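Local coordinates for protein D-xylonate dehydratase (Caulobacter crescentus, PDB 5OYN) that catalyses the dehydration of D-xylonate to 2-dehydro-3-deoxy-D-arabinonate, and of D-gluconate about as efficiently, using a [2Fe-2S] cluster and magnesium, at residues E49-T62 and I84-V96. Sequence-based numbering, arbitrary orientation.
Sequences ELRSGKPIIGIAQT and IRDAGGIPMEFPV
Ile57 and Ile59 each give N-H and C=O to strand 90-95, bonding to Ile90, Met92 and Phe94, which flank their register partners Pro91 and Glu93 in a parallel pairing; the Ile57 N to Ile90 O bond measures 2.8 Å. Among side chains, Gln61 NE2 donates to Glu93 OE1 at 2.8 Å; OE1 lies close to the Gln61 amide plane, while NE2 meets it from above the carboxylate plane and also bonds His73 O. At the other end, Glu49 OE2 meets Arg85 NH1 at 3.2 Å in a salt bridge, while Glu49 OE1 is held by Thr46 N, and Arg85 is bound more strongly by Asp86 of a third subunit. The strands belong to a right-handed beta-alpha-beta crossover whose helix, 73-87, covers the face bearing Ile57 and Ile59. Ile84 CD1, from the last turn of that helix, packs 3.5 Å from Ile57 CG2 and 3.8 Å from Ile59 CD1. On the opposite face, Ile56 CG2 touches Met92 CG at 3.5 Å, and Phe94 has its ring between backbone N and carbonyl carbon (chi1 63°), folded back over strand 56-61: Ala60 CA lies under one face in a CH-pi contact, 4.2 Å from the centroid, and Gly58 CA at the edge, 3.7 Å from Phe94 CE2. A leucine here, having no ring to lay over Ala60, would probably leave Gly58 and Ala60 less covered.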
loop_
_atom_site.group_PDB
_atom_site.type_symbol
_atom_site.label_atom_id
_atom_site.label_comp_id
_atom_site.label_asym_id
_atom_site.label_seq_id
_atom_site.Cartn_x
_atom_site.Cartn_y
_atom_site.Cartn_z
ATOM N N GLU A 49 -17.663 8.226 13.115
ATOM C CA GLU A 49 -17.054 6.924 13.358
ATOM C C GLU A 49 -16.656 6.773 14.815
ATOM O O GLU A 49 -17.028 5.795 15.472
ATOM C CB GLU A 49 -15.836 6.736 12.462
ATOM C CG GLU A 49 -16.169 6.318 11.050
ATOM C CD GLU A 49 -15.000 6.526 10.124
ATOM O OE1 GLU A 49 -14.646 7.702 9.891
ATOM O OE2 GLU A 49 -14.428 5.516 9.650
ATOM N N LEU A 50 -15.906 7.735 15.341
ATOM C CA LEU A 50 -15.361 7.614 16.685
ATOM C C LEU A 50 -16.383 7.898 17.781
ATOM O O LEU A 50 -16.082 7.664 18.956
ATOM C CB LEU A 50 -14.162 8.553 16.847
ATOM C CG LEU A 50 -12.914 8.197 16.035
ATOM C CD1 LEU A 50 -12.013 9.418 15.825
ATOM C CD2 LEU A 50 -12.147 7.066 16.704
ATOM N N ARG A 51 -17.575 8.381 17.436
ATOM C CA ARG A 51 -18.543 8.811 18.439
ATOM C C ARG A 51 -19.873 8.073 18.347
ATOM O O ARG A 51 -20.823 8.440 19.045
ATOM C CB ARG A 51 -18.777 10.322 18.327
ATOM C CG ARG A 51 -17.536 11.165 18.597
ATOM C CD ARG A 51 -17.876 12.357 19.478
ATOM N NE ARG A 51 -18.693 13.336 18.765
ATOM C CZ ARG A 51 -19.312 14.360 19.344
ATOM N NH1 ARG A 51 -19.210 14.540 20.652
ATOM N NH2 ARG A 51 -20.032 15.203 18.617
ATOM N N SER A 52 -19.969 7.050 17.511
ATOM C CA SER A 52 -21.208 6.307 17.351
ATOM C C SER A 52 -21.303 5.102 18.274
ATOM O O SER A 52 -22.283 4.351 18.196
ATOM C CB SER A 52 -21.349 5.844 15.901
ATOM O OG SER A 52 -20.333 4.899 15.601
ATOM N N GLY A 53 -20.313 4.881 19.131
ATOM C CA GLY A 53 -20.381 3.764 20.042
ATOM C C GLY A 53 -20.036 2.414 19.457
ATOM O O GLY A 53 -20.253 1.400 20.131
ATOM N N LYS A 54 -19.521 2.354 18.228
ATOM C CA LYS A 54 -18.956 1.105 17.744
ATOM C C LYS A 54 -17.670 0.797 18.516
ATOM O O LYS A 54 -17.024 1.708 19.051
ATOM C CB LYS A 54 -18.658 1.184 16.248
ATOM C CG LYS A 54 -19.829 1.539 15.350
ATOM C CD LYS A 54 -19.449 1.291 13.878
ATOM C CE LYS A 54 -20.477 1.816 12.890
ATOM N NZ LYS A 54 -20.126 3.177 12.338
ATOM N N PRO A 55 -17.280 -0.476 18.608
ATOM C CA PRO A 55 -16.037 -0.795 19.321
ATOM C C PRO A 55 -14.802 -0.562 18.460
ATOM O O PRO A 55 -14.773 -0.862 17.261
ATOM C CB PRO A 55 -16.197 -2.276 19.682
ATOM C CG PRO A 55 -17.108 -2.817 18.628
ATOM C CD PRO A 55 -17.962 -1.682 18.104
ATOM N N ILE A 56 -13.781 0.012 19.088
ATOM C CA ILE A 56 -12.476 0.167 18.459
ATOM C C ILE A 56 -11.793 -1.191 18.509
ATOM O O ILE A 56 -11.468 -1.684 19.593
ATOM C CB ILE A 56 -11.626 1.228 19.164
ATOM C CG1 ILE A 56 -12.393 2.547 19.315
ATOM C CG2 ILE A 56 -10.344 1.431 18.404
ATOM C CD1 ILE A 56 -13.146 3.000 18.064
ATOM N N ILE A 57 -11.574 -1.797 17.344
ATOM C CA ILE A 57 -10.902 -3.087 17.241
ATOM C C ILE A 57 -9.430 -2.848 16.922
ATOM O O ILE A 57 -9.089 -2.417 15.822
ATOM C CB ILE A 57 -11.551 -3.985 16.182
ATOM C CG1 ILE A 57 -13.074 -3.989 16.344
ATOM C CG2 ILE A 57 -10.972 -5.397 16.290
ATOM C CD1 ILE A 57 -13.553 -4.858 17.487
ATOM N N GLY A 58 -8.544 -3.126 17.870
ATOM C CA GLY A 58 -7.133 -3.126 17.558
ATOM C C GLY A 58 -6.763 -4.312 16.688
ATOM O O GLY A 58 -7.378 -5.379 16.749
ATOM N N ILE A 59 -5.760 -4.108 15.837
ATOM C CA ILE A 59 -5.129 -5.179 15.068
ATOM C C ILE A 59 -3.640 -5.089 15.379
ATOM O O ILE A 59 -2.984 -4.105 15.013
ATOM C CB ILE A 59 -5.404 -5.065 13.553
ATOM C CG1 ILE A 59 -6.904 -4.986 13.277
ATOM C CG2 ILE A 59 -4.874 -6.271 12.790
ATOM C CD1 ILE A 59 -7.229 -4.755 11.820
ATOM N N ALA A 60 -3.105 -6.084 16.083
ATOM C CA ALA A 60 -1.692 -6.045 16.467
ATOM C C ALA A 60 -0.876 -6.632 15.322
ATOM O O ALA A 60 -0.777 -7.854 15.168
ATOM C CB ALA A 60 -1.448 -6.772 17.780
ATOM N N GLN A 61 -0.304 -5.736 14.509
ATOM C CA GLN A 61 0.434 -6.102 13.308
ATOM C C GLN A 61 1.817 -6.617 13.663
ATOM O O GLN A 61 2.582 -5.944 14.359
ATOM C CB GLN A 61 0.564 -4.895 12.386
ATOM C CG GLN A 61 1.364 -5.180 11.137
ATOM C CD GLN A 61 0.716 -6.245 10.277
ATOM O OE1 GLN A 61 0.945 -7.435 10.479
ATOM N NE2 GLN A 61 -0.116 -5.823 9.322
ATOM N N THR A 62 2.154 -7.796 13.159
ATOM C CA THR A 62 3.471 -8.353 13.405
ATOM C C THR A 62 4.328 -8.448 12.156
ATOM O O THR A 62 5.542 -8.661 12.272
ATOM C CB THR A 62 3.350 -9.739 14.048
ATOM O OG1 THR A 62 2.553 -10.596 13.213
ATOM C CG2 THR A 62 2.734 -9.612 15.453
ATOM N N ILE A 84 -14.017 -6.451 10.115
ATOM C CA ILE A 84 -14.418 -5.564 11.202
ATOM C C ILE A 84 -15.473 -4.564 10.750
ATOM O O ILE A 84 -16.444 -4.297 11.468
ATOM C CB ILE A 84 -13.184 -4.843 11.759
ATOM C CG1 ILE A 84 -12.216 -5.846 12.380
ATOM C CG2 ILE A 84 -13.600 -3.716 12.700
ATOM C CD1 ILE A 84 -10.873 -5.223 12.752
ATOM N N ARG A 85 -15.300 -3.980 9.561
ATOM C CA ARG A 85 -16.214 -2.918 9.150
ATOM C C ARG A 85 -17.567 -3.458 8.702
ATOM O O ARG A 85 -18.602 -2.839 8.976
ATOM C CB ARG A 85 -15.585 -2.062 8.049
ATOM C CG ARG A 85 -15.218 -0.705 8.585
ATOM C CD ARG A 85 -14.443 0.123 7.612
ATOM N NE ARG A 85 -13.460 0.954 8.301
ATOM C CZ ARG A 85 -13.758 2.057 8.984
ATOM N NH1 ARG A 85 -15.018 2.469 9.068
ATOM N NH2 ARG A 85 -12.793 2.751 9.584
ATOM N N ASP A 86 -17.589 -4.588 7.992
ATOM C CA ASP A 86 -18.873 -5.173 7.624
ATOM C C ASP A 86 -19.678 -5.489 8.866
ATOM O O ASP A 86 -20.899 -5.288 8.909
ATOM C CB ASP A 86 -18.676 -6.441 6.789
ATOM C CG ASP A 86 -18.441 -6.142 5.320
ATOM O OD1 ASP A 86 -18.044 -4.991 4.999
ATOM O OD2 ASP A 86 -18.659 -7.052 4.485
ATOM N N ALA A 87 -18.994 -5.930 9.903
ATOM C CA ALA A 87 -19.626 -6.435 11.101
ATOM C C ALA A 87 -19.907 -5.340 12.120
ATOM O O ALA A 87 -20.582 -5.609 13.122
ATOM C CB ALA A 87 -18.743 -7.537 11.706
ATOM N N GLY A 88 -19.404 -4.131 11.901
ATOM C CA GLY A 88 -19.792 -2.980 12.684
ATOM C C GLY A 88 -18.801 -2.428 13.685
ATOM O O GLY A 88 -19.219 -1.716 14.591
ATOM N N GLY A 89 -17.513 -2.742 13.563
ATOM C CA GLY A 89 -16.486 -2.129 14.371
ATOM C C GLY A 89 -15.654 -1.136 13.570
ATOM O O GLY A 89 -15.844 -0.912 12.372
ATOM N N ILE A 90 -14.709 -0.530 14.276
ATOM C CA ILE A 90 -13.780 0.439 13.712
ATOM C C ILE A 90 -12.375 -0.127 13.900
ATOM O O ILE A 90 -11.922 -0.284 15.038
ATOM C CB ILE A 90 -13.908 1.819 14.385
ATOM C CG1 ILE A 90 -15.336 2.361 14.259
ATOM C CG2 ILE A 90 -12.897 2.797 13.821
ATOM C CD1 ILE A 90 -15.677 2.877 12.876
ATOM N N PRO A 91 -11.644 -0.449 12.841
ATOM C CA PRO A 91 -10.315 -1.037 13.028
ATOM C C PRO A 91 -9.252 0.015 13.308
ATOM O O PRO A 91 -9.357 1.179 12.908
ATOM C CB PRO A 91 -10.056 -1.755 11.700
ATOM C CG PRO A 91 -10.940 -1.066 10.700
ATOM C CD PRO A 91 -11.980 -0.258 11.419
ATOM N N MET A 92 -8.218 -0.423 14.025
ATOM C CA MET A 92 -7.047 0.383 14.380
ATOM C C MET A 92 -5.860 -0.569 14.326
ATOM O O MET A 92 -5.674 -1.385 15.240
ATOM C CB MET A 92 -7.158 1.001 15.773
ATOM C CG MET A 92 -8.037 2.195 15.867
ATOM S SD MET A 92 -7.221 3.698 15.332
ATOM C CE MET A 92 -8.512 4.906 15.694
ATOM N N GLU A 93 -5.068 -0.476 13.268
ATOM C CA GLU A 93 -3.887 -1.315 13.148
ATOM C C GLU A 93 -2.736 -0.625 13.857
ATOM O O GLU A 93 -2.631 0.603 13.836
ATOM C CB GLU A 93 -3.549 -1.570 11.682
ATOM C CG GLU A 93 -2.397 -2.528 11.429
ATOM C CD GLU A 93 -1.934 -2.467 9.974
ATOM O OE1 GLU A 93 -0.908 -3.121 9.648
ATOM O OE2 GLU A 93 -2.605 -1.772 9.159
ATOM N N PHE A 94 -1.900 -1.412 14.517
ATOM C CA PHE A 94 -0.769 -0.861 15.241
ATOM C C PHE A 94 0.265 -1.954 15.380
ATOM O O PHE A 94 -0.063 -3.137 15.249
ATOM C CB PHE A 94 -1.189 -0.325 16.619
ATOM C CG PHE A 94 -1.732 -1.381 17.540
ATOM C CD1 PHE A 94 -0.883 -2.112 18.363
ATOM C CD2 PHE A 94 -3.093 -1.646 17.585
ATOM C CE1 PHE A 94 -1.385 -3.088 19.202
ATOM C CE2 PHE A 94 -3.598 -2.625 18.428
ATOM C CZ PHE A 94 -2.743 -3.342 19.233
ATOM N N PRO A 95 1.520 -1.596 15.618
ATOM C CA PRO A 95 2.577 -2.608 15.614
ATOM C C PRO A 95 2.991 -3.047 17.004
ATOM O O PRO A 95 2.581 -2.448 18.009
ATOM C CB PRO A 95 3.723 -1.887 14.905
ATOM C CG PRO A 95 3.555 -0.453 15.315
ATOM C CD PRO A 95 2.081 -0.231 15.607
ATOM N N VAL A 96 3.812 -4.095 17.054
ATOM C CA VAL A 96 4.445 -4.570 18.269
ATOM C C VAL A 96 5.940 -4.702 18.008
ATOM O O VAL A 96 6.414 -4.524 16.890
ATOM C CB VAL A 96 3.851 -5.910 18.759
ATOM C CG1 VAL A 96 2.449 -5.694 19.275
ATOM C CG2 VAL A 96 3.853 -6.936 17.641
#